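Local coordinates for protein pullulanase (Bacillus acidopullulyticus, PDB 2WAN) that probably hydrolyses the alpha-1,6-glucosidic branch linkages of pullulan and related starch polysaccharides, as a debranching glycoside hydrolase of the alpha-amylase family, at residues Y395-S400 and N513-E518; E437-D442 and Y505-D510; L488-E493 and D551-H556. All blocks are in the same frame, centred on the assembly; numbering follows the deposited sequence.

Contact 1: Y395-S400 and N513-E518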
loop_
_atom_site.group_PDB
_atom_site.type_symbol
_atom_site.label_atom_id
_atom_site.label_comp_id
_atom_site.label_asym_id
_atom_site.label_seq_id
_atom_site.Cartn_x
_atom_site.Cartn_y
_atom_site.Cartn_z
ATOM N N TYR A 395 -11.402 16.199 -6.942
ATOM C CA TYR A 395 -11.757 16.582 -5.581
ATOM C C TYR A 395 -13.268 16.655 -5.310
ATOM O O TYR A 395 -13.648 17.077 -4.226
ATOM C CB TYR A 395 -11.099 17.929 -5.214
ATOM C CG TYR A 395 -9.635 17.831 -4.845
ATOM C CD1 TYR A 395 -8.651 17.673 -5.833
ATOM C CD2 TYR A 395 -9.228 17.882 -3.499
ATOM C CE1 TYR A 395 -7.288 17.586 -5.503
ATOM C CE2 TYR A 395 -7.864 17.790 -3.150
ATOM C CZ TYR A 395 -6.903 17.649 -4.169
ATOM O OH TYR A 395 -5.572 17.525 -3.852
ATOM N N ALA A 396 -14.119 16.271 -6.272
ATOM C CA ALA A 396 -15.571 16.305 -6.062
ATOM C C ALA A 396 -15.949 15.446 -4.854
ATOM O O ALA A 396 -15.377 14.359 -4.664
ATOM C CB ALA A 396 -16.318 15.779 -7.315
ATOM N N ARG A 397 -16.944 15.915 -4.086
ATOM C CA ARG A 397 -17.425 15.212 -2.901
ATOM C C ARG A 397 -18.724 14.452 -3.128
ATOM O O ARG A 397 -19.153 13.699 -2.249
ATOM C CB ARG A 397 -17.642 16.174 -1.726
ATOM C CG ARG A 397 -16.499 17.142 -1.434
ATOM C CD ARG A 397 -15.114 16.469 -1.419
ATOM N NE ARG A 397 -14.145 17.337 -0.735
ATOM C CZ ARG A 397 -12.837 17.102 -0.683
ATOM N NH1 ARG A 397 -12.314 16.047 -1.292
ATOM N NH2 ARG A 397 -12.043 17.924 -0.007
ATOM N N ALA A 398 -19.367 14.695 -4.272
ATOM C CA ALA A 398 -20.609 14.032 -4.679
ATOM C C ALA A 398 -20.657 14.067 -6.220
ATOM O O ALA A 398 -19.865 14.794 -6.851
ATOM C CB ALA A 398 -21.816 14.741 -4.074
ATOM N N ILE A 399 -21.534 13.252 -6.798
ATOM C CA ILE A 399 -21.587 13.039 -8.251
ATOM C C ILE A 399 -23.014 12.846 -8.780
ATOM O O ILE A 399 -23.945 12.565 -8.023
ATOM C CB ILE A 399 -20.761 11.784 -8.669
ATOM C CG1 ILE A 399 -21.160 10.572 -7.804
ATOM C CG2 ILE A 399 -19.253 12.068 -8.633
ATOM C CD1 ILE A 399 -20.584 9.188 -8.301
ATOM N N SER A 400 -23.182 12.984 -10.095
ATOM C CA SER A 400 -24.373 12.464 -10.737
ATOM C C SER A 400 -24.263 10.942 -10.692
ATOM O O SER A 400 -23.170 10.411 -10.420
ATOM C CB SER A 400 -24.423 12.929 -12.191
ATOM O OG SER A 400 -23.285 12.455 -12.887
ATOM N N ASN A 513 -13.668 7.676 -8.184
ATOM C CA ASN A 513 -13.880 8.975 -7.489
ATOM C C ASN A 513 -13.500 8.823 -6.013
ATOM O O ASN A 513 -14.298 8.381 -5.182
ATOM C CB ASN A 513 -15.323 9.504 -7.655
ATOM C CG ASN A 513 -15.782 9.488 -9.115
ATOM O OD1 ASN A 513 -15.539 10.434 -9.895
ATOM N ND2 ASN A 513 -16.420 8.408 -9.495
ATOM N N TYR A 514 -12.258 9.170 -5.703
ATOM C CA TYR A 514 -11.682 8.840 -4.393
ATOM C C TYR A 514 -12.369 9.477 -3.193
ATOM O O TYR A 514 -12.260 8.960 -2.076
ATOM C CB TYR A 514 -10.193 9.177 -4.354
ATOM C CG TYR A 514 -9.313 8.225 -5.146
ATOM C CD1 TYR A 514 -8.936 6.984 -4.615
ATOM C CD2 TYR A 514 -8.844 8.579 -6.409
ATOM C CE1 TYR A 514 -8.120 6.117 -5.326
ATOM C CE2 TYR A 514 -8.029 7.707 -7.137
ATOM C CZ TYR A 514 -7.674 6.476 -6.573
ATOM O OH TYR A 514 -6.868 5.600 -7.263
ATOM N N ASN A 515 -13.059 10.598 -3.407
ATOM C CA ASN A 515 -13.619 11.366 -2.290
ATOM C C ASN A 515 -15.138 11.306 -2.199
ATOM O O ASN A 515 -15.776 12.155 -1.562
ATOM C CB ASN A 515 -13.110 12.802 -2.388
ATOM C CG ASN A 515 -11.615 12.836 -2.339
ATOM O OD1 ASN A 515 -11.026 12.381 -1.351
ATOM N ND2 ASN A 515 -10.983 13.297 -3.414
ATOM N N VAL A 516 -15.696 10.271 -2.826
ATOM C CA VAL A 516 -17.148 10.043 -2.901
ATOM C C VAL A 516 -17.445 8.619 -2.400
ATOM O O VAL A 516 -16.749 7.690 -2.788
ATOM C CB VAL A 516 -17.674 10.162 -4.369
ATOM C CG1 VAL A 516 -19.179 9.874 -4.464
ATOM C CG2 VAL A 516 -17.322 11.555 -4.990
ATOM N N PRO A 517 -18.481 8.446 -1.541
ATOM C CA PRO A 517 -18.893 7.104 -1.127
ATOM C C PRO A 517 -19.487 6.311 -2.280
ATOM O O PRO A 517 -20.210 6.872 -3.116
ATOM C CB PRO A 517 -19.994 7.381 -0.087
ATOM C CG PRO A 517 -19.699 8.762 0.412
ATOM C CD PRO A 517 -19.270 9.482 -0.840
ATOM N N GLU A 518 -19.187 5.014 -2.323
ATOM C CA GLU A 518 -19.788 4.136 -3.329
ATOM C C GLU A 518 -21.325 4.192 -3.324
ATOM O O GLU A 518 -21.963 3.968 -2.289
ATOM C CB GLU A 518 -19.302 2.697 -3.145
ATOM C CG GLU A 518 -20.006 1.701 -4.091
ATOM C CD GLU A 518 -19.804 2.016 -5.565
ATOM O OE1 GLU A 518 -18.731 2.542 -5.930
ATOM O OE2 GLU A 518 -20.722 1.710 -6.399
HETATM O O HOH W 1 -13.807 12.273 -5.780
HETATM O O HOH W 2 -17.777 12.878 -0.111
#

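Contact 2: E437-D442 and Y505-D510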
loop_
_atom_site.group_PDB
_atom_site.type_symbol
_atom_site.label_atom_id
_atom_site.label_comp_id
_atom_site.label_asym_id
_atom_site.label_seq_id
_atom_site.Cartn_x
_atom_site.Cartn_y
_atom_site.Cartn_z
ATOM N N GLU A 437 -12.489 -7.681 9.132
ATOM C CA GLU A 437 -12.683 -7.261 7.728
ATOM C C GLU A 437 -14.075 -7.626 7.206
ATOM O O GLU A 437 -14.509 -8.775 7.326
ATOM C CB GLU A 437 -11.620 -7.890 6.819
ATOM C CG GLU A 437 -11.671 -7.374 5.359
ATOM C CD GLU A 437 -10.608 -8.053 4.474
ATOM O OE1 GLU A 437 -10.354 -9.268 4.637
ATOM O OE2 GLU A 437 -10.049 -7.379 3.599
ATOM N N ALA A 438 -14.785 -6.660 6.631
ATOM C CA ALA A 438 -16.134 -6.924 6.108
ATOM C C ALA A 438 -16.425 -6.092 4.861
ATOM O O ALA A 438 -16.061 -4.923 4.792
ATOM C CB ALA A 438 -17.198 -6.629 7.195
ATOM N N HIS A 439 -17.088 -6.714 3.887
ATOM C CA HIS A 439 -17.624 -6.031 2.699
ATOM C C HIS A 439 -19.061 -5.588 2.978
ATOM O O HIS A 439 -19.838 -6.358 3.547
ATOM C CB HIS A 439 -17.564 -7.044 1.551
ATOM C CG HIS A 439 -17.935 -6.502 0.204
ATOM N ND1 HIS A 439 -19.249 -6.342 -0.204
ATOM C CD2 HIS A 439 -17.167 -6.163 -0.855
ATOM C CE1 HIS A 439 -19.264 -5.893 -1.447
ATOM N NE2 HIS A 439 -18.017 -5.785 -1.868
ATOM N N VAL A 440 -19.412 -4.348 2.617
ATOM C CA VAL A 440 -20.757 -3.825 2.942
ATOM C C VAL A 440 -21.893 -4.685 2.371
ATOM O O VAL A 440 -22.927 -4.881 3.048
ATOM C CB VAL A 440 -20.912 -2.348 2.487
ATOM C CG1 VAL A 440 -22.331 -1.835 2.738
ATOM C CG2 VAL A 440 -19.891 -1.445 3.243
ATOM N N ARG A 441 -21.740 -5.186 1.139
ATOM C CA ARG A 441 -22.794 -6.031 0.585
ATOM C C ARG A 441 -22.816 -7.397 1.305
ATOM O O ARG A 441 -23.872 -7.835 1.786
ATOM C CB ARG A 441 -22.623 -6.222 -0.913
ATOM C CG ARG A 441 -23.790 -6.989 -1.538
ATOM C CD ARG A 441 -23.692 -7.068 -3.062
ATOM N NE ARG A 441 -24.782 -7.886 -3.615
ATOM C CZ ARG A 441 -26.007 -7.440 -3.911
ATOM N NH1 ARG A 441 -26.343 -6.154 -3.727
ATOM N NH2 ARG A 441 -26.917 -8.291 -4.402
ATOM N N ASP A 442 -21.653 -8.039 1.434
ATOM C CA ASP A 442 -21.615 -9.394 2.041
ATOM C C ASP A 442 -22.273 -9.427 3.408
ATOM O O ASP A 442 -22.949 -10.403 3.776
ATOM C CB ASP A 442 -20.187 -9.891 2.285
ATOM C CG ASP A 442 -19.364 -10.043 1.039
ATOM O OD1 ASP A 442 -19.861 -9.850 -0.081
ATOM O OD2 ASP A 442 -18.168 -10.372 1.200
ATOM N N TYR A 505 -22.095 -7.513 -8.350
ATOM C CA TYR A 505 -21.147 -7.738 -7.266
ATOM C C TYR A 505 -19.727 -7.307 -7.616
ATOM O O TYR A 505 -19.183 -7.762 -8.606
ATOM C CB TYR A 505 -21.126 -9.233 -6.882
ATOM C CG TYR A 505 -20.317 -9.407 -5.620
ATOM C CD1 TYR A 505 -18.924 -9.594 -5.663
ATOM C CD2 TYR A 505 -20.935 -9.284 -4.380
ATOM C CE1 TYR A 505 -18.177 -9.689 -4.488
ATOM C CE2 TYR A 505 -20.200 -9.367 -3.195
ATOM C CZ TYR A 505 -18.839 -9.571 -3.254
ATOM O OH TYR A 505 -18.129 -9.658 -2.080
ATOM N N ASN A 506 -19.084 -6.500 -6.770
ATOM C CA ASN A 506 -17.641 -6.313 -6.898
ATOM C C ASN A 506 -16.990 -5.939 -5.565
ATOM O O ASN A 506 -17.583 -5.214 -4.757
ATOM C CB ASN A 506 -17.300 -5.246 -7.958
ATOM C CG ASN A 506 -15.888 -5.394 -8.523
ATOM O OD1 ASN A 506 -14.890 -4.994 -7.897
ATOM N ND2 ASN A 506 -15.802 -5.948 -9.737
ATOM N N TRP A 507 -15.762 -6.398 -5.347
ATOM C CA TRP A 507 -14.991 -5.954 -4.172
ATOM C C TRP A 507 -14.708 -4.452 -4.156
ATOM O O TRP A 507 -14.645 -3.859 -3.080
ATOM C CB TRP A 507 -13.642 -6.661 -4.055
ATOM C CG TRP A 507 -13.689 -8.069 -3.555
ATOM C CD1 TRP A 507 -14.732 -8.693 -2.919
ATOM C CD2 TRP A 507 -12.623 -9.016 -3.614
ATOM N NE1 TRP A 507 -14.385 -9.983 -2.609
ATOM C CE2 TRP A 507 -13.091 -10.204 -3.010
ATOM C CE3 TRP A 507 -11.317 -8.982 -4.134
ATOM C CZ2 TRP A 507 -12.305 -11.364 -2.926
ATOM C CZ3 TRP A 507 -10.526 -10.139 -4.039
ATOM C CH2 TRP A 507 -11.029 -11.311 -3.442
ATOM N N GLY A 508 -14.485 -3.862 -5.332
ATOM C CA GLY A 508 -14.247 -2.424 -5.434
ATOM C C GLY A 508 -12.810 -1.955 -5.547
ATOM O O GLY A 508 -12.502 -0.802 -5.183
ATOM N N TYR A 509 -11.914 -2.810 -6.049
ATOM C CA TYR A 509 -10.493 -2.412 -6.166
ATOM C C TYR A 509 -10.184 -1.654 -7.465
ATOM O O TYR A 509 -9.031 -1.597 -7.878
ATOM C CB TYR A 509 -9.520 -3.599 -5.927
ATOM C CG TYR A 509 -9.662 -4.082 -4.504
ATOM C CD1 TYR A 509 -9.053 -3.378 -3.459
ATOM C CD2 TYR A 509 -10.445 -5.197 -4.195
ATOM C CE1 TYR A 509 -9.219 -3.764 -2.144
ATOM C CE2 TYR A 509 -10.609 -5.602 -2.895
ATOM C CZ TYR A 509 -9.994 -4.882 -1.873
ATOM O OH TYR A 509 -10.200 -5.265 -0.561
ATOM N N ASP A 510 -11.217 -1.065 -8.071
ATOM C CA ASP A 510 -11.065 -0.233 -9.287
ATOM C C ASP A 510 -11.575 1.212 -9.056
ATOM O O ASP A 510 -12.581 1.637 -9.645
ATOM C CB ASP A 510 -11.723 -0.911 -10.503
ATOM C CG ASP A 510 -13.220 -1.121 -10.343
ATOM O OD1 ASP A 510 -13.694 -1.483 -9.245
ATOM O OD2 ASP A 510 -13.930 -0.947 -11.355
#

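Contact 3: L488-E493 and D551-H556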
loop_
_atom_site.group_PDB
_atom_site.type_symbol
_atom_site.label_atom_id
_atom_site.label_comp_id
_atom_site.label_asym_id
_atom_site.label_seq_id
_atom_site.Cartn_x
_atom_site.Cartn_y
_atom_site.Cartn_z
ATOM N N LEU A 488 -13.660 -1.875 6.534
ATOM C CA LEU A 488 -14.583 -2.003 5.397
ATOM C C LEU A 488 -13.831 -2.182 4.090
ATOM O O LEU A 488 -12.908 -1.411 3.809
ATOM C CB LEU A 488 -15.456 -0.741 5.278
ATOM C CG LEU A 488 -16.422 -0.421 6.415
ATOM C CD1 LEU A 488 -17.051 0.946 6.136
ATOM C CD2 LEU A 488 -17.481 -1.500 6.540
ATOM N N GLN A 489 -14.230 -3.170 3.281
ATOM C CA GLN A 489 -13.711 -3.275 1.904
ATOM C C GLN A 489 -14.114 -1.985 1.165
ATOM O O GLN A 489 -14.971 -1.240 1.650
ATOM C CB GLN A 489 -14.195 -4.548 1.210
ATOM C CG GLN A 489 -13.491 -5.796 1.740
ATOM C CD GLN A 489 -13.629 -6.976 0.789
ATOM O OE1 GLN A 489 -14.419 -7.873 1.034
ATOM N NE2 GLN A 489 -12.873 -6.958 -0.312
ATOM N N PRO A 490 -13.462 -1.671 0.039
ATOM C CA PRO A 490 -13.551 -0.297 -0.510
ATOM C C PRO A 490 -14.941 0.343 -0.615
ATOM O O PRO A 490 -15.850 -0.182 -1.286
ATOM C CB PRO A 490 -12.901 -0.445 -1.876
ATOM C CG PRO A 490 -11.775 -1.425 -1.567
ATOM C CD PRO A 490 -12.451 -2.476 -0.682
ATOM N N VAL A 491 -15.083 1.474 0.064
ATOM C CA VAL A 491 -16.292 2.314 -0.063
ATOM C C VAL A 491 -16.031 3.652 -0.790
ATOM O O VAL A 491 -16.933 4.478 -0.903
ATOM C CB VAL A 491 -17.006 2.533 1.293
ATOM C CG1 VAL A 491 -17.421 1.177 1.920
ATOM C CG2 VAL A 491 -16.143 3.387 2.263
ATOM N N GLU A 492 -14.804 3.890 -1.254
ATOM C CA GLU A 492 -14.578 5.019 -2.181
ATOM C C GLU A 492 -15.050 4.586 -3.565
ATOM O O GLU A 492 -14.682 3.504 -4.048
ATOM C CB GLU A 492 -13.114 5.439 -2.228
ATOM C CG GLU A 492 -12.616 5.967 -0.888
ATOM C CD GLU A 492 -11.140 6.308 -0.863
ATOM O OE1 GLU A 492 -10.385 5.881 -1.773
ATOM O OE2 GLU A 492 -10.737 6.998 0.107
ATOM N N GLU A 493 -15.871 5.441 -4.188
ATOM C CA GLU A 493 -16.496 5.186 -5.490
ATOM C C GLU A 493 -15.589 4.498 -6.512
ATOM O O GLU A 493 -14.513 5.003 -6.861
ATOM C CB GLU A 493 -16.993 6.509 -6.098
ATOM C CG GLU A 493 -17.748 6.336 -7.421
ATOM C CD GLU A 493 -19.186 5.883 -7.263
ATOM O OE1 GLU A 493 -19.670 5.743 -6.123
ATOM O OE2 GLU A 493 -19.839 5.628 -8.302
ATOM N N ASP A 551 -10.510 0.355 3.894
ATOM C CA ASP A 551 -9.644 -0.174 2.805
ATOM C C ASP A 551 -9.635 0.880 1.690
ATOM O O ASP A 551 -10.697 1.265 1.197
ATOM C CB ASP A 551 -10.249 -1.489 2.311
ATOM C CG ASP A 551 -9.340 -2.269 1.381
ATOM O OD1 ASP A 551 -8.416 -1.694 0.769
ATOM O OD2 ASP A 551 -9.558 -3.496 1.275
ATOM N N VAL A 552 -8.455 1.377 1.331
ATOM C CA VAL A 552 -8.327 2.421 0.289
ATOM C C VAL A 552 -7.303 2.023 -0.771
ATOM O O VAL A 552 -6.289 1.376 -0.466
ATOM C CB VAL A 552 -7.978 3.817 0.908
ATOM C CG1 VAL A 552 -9.183 4.370 1.721
ATOM C CG2 VAL A 552 -6.741 3.706 1.812
ATOM N N VAL A 553 -7.576 2.418 -2.012
ATOM C CA VAL A 553 -6.849 1.935 -3.179
ATOM C C VAL A 553 -6.241 3.120 -3.950
ATOM O O VAL A 553 -6.521 3.308 -5.142
ATOM C CB VAL A 553 -7.781 1.083 -4.090
ATOM C CG1 VAL A 553 -6.993 0.287 -5.146
ATOM C CG2 VAL A 553 -8.678 0.125 -3.230
ATOM N N TYR A 554 -5.383 3.878 -3.264
ATOM C CA TYR A 554 -4.638 4.992 -3.876
ATOM C C TYR A 554 -3.540 4.542 -4.827
ATOM O O TYR A 554 -2.989 5.370 -5.543
ATOM C CB TYR A 554 -4.063 5.963 -2.815
ATOM C CG TYR A 554 -5.165 6.625 -2.020
ATOM C CD1 TYR A 554 -5.977 7.606 -2.610
ATOM C CD2 TYR A 554 -5.438 6.237 -0.707
ATOM C CE1 TYR A 554 -7.048 8.198 -1.896
ATOM C CE2 TYR A 554 -6.497 6.831 0.019
ATOM C CZ TYR A 554 -7.294 7.804 -0.590
ATOM O OH TYR A 554 -8.333 8.354 0.130
ATOM N N ASN A 555 -3.224 3.248 -4.859
ATOM C CA ASN A 555 -2.064 2.793 -5.637
ATOM C C ASN A 555 -2.289 2.700 -7.157
ATOM O O ASN A 555 -1.316 2.594 -7.900
ATOM C CB ASN A 555 -1.547 1.446 -5.103
ATOM C CG ASN A 555 -2.518 0.310 -5.365
ATOM O OD1 ASN A 555 -2.638 -0.155 -6.497
ATOM N ND2 ASN A 555 -3.227 -0.135 -4.327
ATOM N N HIS A 556 -3.555 2.703 -7.600
ATOM C CA HIS A 556 -3.912 2.656 -9.032
ATOM C C HIS A 556 -5.365 3.108 -9.245
ATOM O O HIS A 556 -6.157 3.091 -8.308
ATOM C CB HIS A 556 -3.737 1.235 -9.620
ATOM C CG HIS A 556 -4.795 0.261 -9.191
ATOM N ND1 HIS A 556 -5.878 -0.060 -9.984
ATOM C CD2 HIS A 556 -4.932 -0.466 -8.054
ATOM C CE1 HIS A 556 -6.637 -0.942 -9.349
ATOM N NE2 HIS A 556 -6.082 -1.206 -8.178
HETATM O O HOH W 3 -13.321 1.401 2.493
HETATM O O HOH W 4 -12.101 2.722 -0.672
HETATM O O HOH W 5 -10.149 3.342 -2.881
#

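Contact 1: Y395-S400 and N513-E518
R397 and V516 bring the two backbones together, their CA atoms 5.2 Å apart, where a type I beta turn from N513 to V516 faces the irregular chain of 395-400. No direct hydrogen bond joins the segments; two waters do so instead. One bridges A396 O and N515 N, accepting from the latter, while the other donates to both R397 O and N515 O. Valine suits position 516 because its two methyls serve different neighbours: CG2 lies 3.4 Å from A396 O and reaches the R397 carbonyl carbon, and CG1 meets I399 CG1 at 3.9 Å. I399 carries CG1 between its backbone N and carbonyl carbon (chi1 50°), which puts that atom against the valine; the two apolar side chains cross obliquely. R397 and N515 lie side by side and point the same way, with NH1 3.4 Å from N515 CG and the guanidinium and amide planes 81° apart. The amide itself is held elsewhere, OD1 by S606 and ND2 by P394 O. An alanine here would probably leave S606 and P394 O without their amide partners, with only CB still touching R397 NH1. The contact packs the loop after strand 388-391, within or next to the predicted carbohydrate-binding module 48 region, on the alpha-amylase-type catalytic region, at the loop between strand 511-513 and helix 529-543 in the excursion after the second barrel strand.

Contact 2: E437-D442 and Y505-D510
H439 and Y505 meet tip to tip, with the tyrosine OH lying 3.7 Å above the plane of the imidazole, over its centre. The ring planes are inclined by only 21°, but the rings are offset and share little face, their centroids 5.1 Å from each other. At the imidazole edge, close to the ring plane, sits N506 O, which accepts a nearly straight hydrogen bond from H439 NE2 (3.0 Å), although the donor stands above the carbonyl plane. CG of H439 is anti to the backbone N (chi1 -174°), on the side of this loop. The edge of the Y505 ring belongs to D442: Y505 OH donates to the syn lone pair of D442 OD1 at 2.7 Å, and carboxylate and phenol are turned only 8° from coplanar. H439 is also the N-cap of helix 440-444, where the chain leaves the first strand of the (beta/alpha)8 barrel; its ND1 accepts weak bonds from R441 N and D442 N. Histidine suits the place because one nitrogen can accept there while the other donates across. The opposing segment corresponds to the YNWGYNP motif of type I pullulanases, with D510 in place of its second asparagine. Within it N506 OD1 accepts from G508 N in an Asx turn, and the backbone angles of G508 call for glycine. R441 runs extended across Y505, its CD 3.8 Å from Y505 CD2, and its guanidinium forms salt bridges with D797 and D503.

Contact 3: L488-E493 and D551-H556
D551 N donates to L488 O at 3.0 Å. Beside this bond the P490 ring lies obliquely against D551, with CD 3.6 Å from OD2. Proline suits the place because it also offers an apolar ring to V553, P490 CG packing on V553 CG2 at 3.8 Å. Farther along, E492 runs extended to CD, and its OE2 lies 2.8 Å from Y554 OH and 3.5 Å from V552 CG1; its carboxylate is turned 72° from the tyrosine ring. Three waters bridge the segments: one lies within bonding distance of L488 O and D551 O and accepts from V491 N, a second links E492 N with D551 O, and a third donates to E492 OE1 and accepts from V553 N. In the next shell, R620 and Y509 hold the two carboxylate oxygens of D551, and S606 bonds to Y554 OH. The sequence of 551-556, D-V-V-Y-N-H, matches the first conserved region of the alpha-amylase family. The chemistry implies that where the parallel barrel strands end, buried polar atoms are satisfied largely by bridging water, and the D551 carboxylate by its partners outside the two segments.

Contact 3 lies between the other two, which are not in line with it: contacts 2 and 3 have centres about 10 Å apart, contacts 1 and 3 about 12 Å, and contacts 1 and 2 about 17 Å. Contact 3 touches both others. Toward contact 2, Y509 OH lies 2.6 Å from D551 OD2, a probable hydrogen bond, and A438 O probably accepts from Q489 N between neighbouring barrel strands. Toward contact 1, E518 N to V491 O (2.7 Å) and V516 O to E493 N (2.8 Å) are probable backbone bonds. Contacts 2 and 3 sit at the C-terminal ends of barrel strands, where this family has its active site; a glycerol lies about 5 Å from the Y505 side chain.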